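Local coordinates for carboxylesterase SOBER1 (PDB 6AVX), which hydrolyses carboxylic esters with a preference for short acyl chains, shows phospholipase A2 activity and dampens the plant hypersensitive response to the bacterial effector AvrBsT, at residues G106-A112 / V130-P136. The protein carries 1 engineered substitution. Residue numbers count along the deposited sequence, not the author numbering.
Sequences GLSQGGA and VLSGWVP
Trp-134 lays its indole against the first turn of the helix that starts at Gln-109, with Ala-112 CB over one face, 3.9 Å from the centroid of the five-membered ring in a CH-pi contact. This turn belongs to the nucleophile elbow (GxSxG) of an alpha/beta hydrolase, where Ser-108 is the probable nucleophile of a charge relay with Asp-162 and His-194. Ser-108 sits between strand and helix with strained angles (phi/psi 60/-115). The segments 106-112 and 130-136 belong to a beta-alpha-beta unit whose parallel strands are neighbours, Gly-106 beside Val-130 and Leu-107 beside Leu-131 (CA-CA 4.7 Å). Two hydrogen bonds join them: Leu-131 N to Gly-106 O (2.9 Å) and Ser-108 N to Leu-131 O (2.8 Å, nearly linear), the second carrying the pairing into the elbow. At Ser-132 the chain leaves the strand with positive phi (56/40), and its O receives a CA-H...O contact from Ser-108 CA at 3.3 Å. Glycines allow the tight elbow: a CB on Gly-106 would clash with Gly-110 O and one on Gly-111 with Gly-106 O, the latter also crowding Val-130 CG1 across the contact. The helix opens with Ala-112 N bonded to Ser-108 O (2.9 Å). With chi1 p, the Trp-134 ring reaches Gln-109 CA through CH2 (3.5 Å); the Gln-109 amide turns to Ser-58 and Trp-59. Pro-136 closes the far end, its CB 4.0 Å from Ala-112 CB. The CA-CB bond of Ser-108 points away from 130-136; with chi1 t the side chain touches His-194, and OG lies 3.6 Å from Trp-134 CZ3.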
# COMPACT_ATOMS: atom_id res chain seq x y z
N GLY A 106 1.50 -0.81 3.17
CA GLY A 106 1.50 -2.23 2.88
C GLY A 106 2.69 -2.67 2.06
O GLY A 106 3.33 -1.87 1.35
N LEU A 107 2.97 -3.96 2.15
CA LEU A 107 4.07 -4.61 1.45
C LEU A 107 3.59 -5.38 0.23
O LEU A 107 2.71 -6.24 0.35
CB LEU A 107 4.78 -5.59 2.39
CG LEU A 107 5.93 -6.38 1.77
CD1 LEU A 107 7.08 -5.47 1.33
CD2 LEU A 107 6.43 -7.45 2.73
N SER A 108 4.20 -5.11 -0.92
CA SER A 108 4.06 -5.90 -2.13
C SER A 108 2.61 -5.91 -2.57
O SER A 108 2.07 -4.85 -2.89
CB SER A 108 4.71 -7.27 -1.96
OG SER A 108 4.86 -7.86 -3.24
N GLN A 109 1.93 -7.06 -2.56
CA GLN A 109 0.50 -7.06 -2.88
C GLN A 109 -0.26 -6.05 -2.02
O GLN A 109 -1.16 -5.36 -2.50
CB GLN A 109 -0.07 -8.46 -2.67
CG GLN A 109 -1.50 -8.60 -3.14
CD GLN A 109 -2.11 -9.91 -2.73
OE1 GLN A 109 -2.08 -10.29 -1.57
NE2 GLN A 109 -2.66 -10.62 -3.70
N GLY A 110 0.09 -5.95 -0.74
CA GLY A 110 -0.55 -4.99 0.14
C GLY A 110 -0.16 -3.56 -0.16
O GLY A 110 -0.92 -2.63 0.15
N GLY A 111 1.01 -3.35 -0.75
CA GLY A 111 1.38 -2.02 -1.22
C GLY A 111 0.61 -1.61 -2.47
O GLY A 111 0.16 -0.46 -2.58
N ALA A 112 0.44 -2.53 -3.42
CA ALA A 112 -0.44 -2.28 -4.55
C ALA A 112 -1.85 -1.94 -4.06
O ALA A 112 -2.49 -1.01 -4.56
CB ALA A 112 -0.45 -3.50 -5.46
N VAL A 130 3.69 2.80 0.31
CA VAL A 130 3.80 1.60 -0.51
C VAL A 130 5.20 1.05 -0.33
O VAL A 130 6.18 1.78 -0.52
CB VAL A 130 3.54 1.93 -1.98
CG1 VAL A 130 3.79 0.72 -2.87
CG2 VAL A 130 2.13 2.51 -2.18
N LEU A 131 5.32 -0.23 0.03
CA LEU A 131 6.62 -0.88 0.14
C LEU A 131 6.68 -1.96 -0.93
O LEU A 131 5.93 -2.93 -0.89
CB LEU A 131 6.84 -1.49 1.53
CG LEU A 131 6.97 -0.52 2.71
CD1 LEU A 131 5.62 0.02 3.17
CD2 LEU A 131 7.67 -1.21 3.86
N SER A 132 7.55 -1.77 -1.90
CA SER A 132 7.83 -2.80 -2.89
C SER A 132 6.57 -3.26 -3.62
O SER A 132 6.38 -4.44 -3.90
CB SER A 132 8.54 -3.99 -2.25
OG SER A 132 9.67 -3.53 -1.50
N GLY A 133 5.71 -2.30 -3.94
CA GLY A 133 4.47 -2.57 -4.62
C GLY A 133 4.54 -2.36 -6.12
O GLY A 133 5.61 -2.32 -6.73
N TRP A 134 3.36 -2.22 -6.71
CA TRP A 134 3.23 -1.99 -8.14
C TRP A 134 1.90 -1.29 -8.37
O TRP A 134 1.08 -1.20 -7.47
CB TRP A 134 3.33 -3.28 -8.94
CG TRP A 134 2.22 -4.27 -8.69
CD1 TRP A 134 1.06 -4.39 -9.41
CD2 TRP A 134 2.19 -5.32 -7.72
NE1 TRP A 134 0.32 -5.42 -8.93
CE2 TRP A 134 0.99 -6.04 -7.91
CE3 TRP A 134 3.08 -5.75 -6.73
CZ2 TRP A 134 0.64 -7.14 -7.13
CZ3 TRP A 134 2.74 -6.85 -5.97
CH2 TRP A 134 1.54 -7.54 -6.18
N VAL A 135 1.71 -0.77 -9.58
CA VAL A 135 0.47 -0.10 -9.95
C VAL A 135 -0.52 -1.17 -10.42
O VAL A 135 -0.26 -1.81 -11.44
CB VAL A 135 0.71 0.95 -11.04
CG1 VAL A 135 -0.60 1.66 -11.38
CG2 VAL A 135 1.74 1.97 -10.57
N PRO A 136 -1.63 -1.40 -9.71
CA PRO A 136 -2.44 -2.59 -9.99
C PRO A 136 -3.59 -2.33 -10.93
O PRO A 136 -4.57 -3.09 -10.94
CB PRO A 136 -2.94 -2.98 -8.60
CG PRO A 136 -3.17 -1.69 -7.97
CD PRO A 136 -2.06 -0.78 -8.44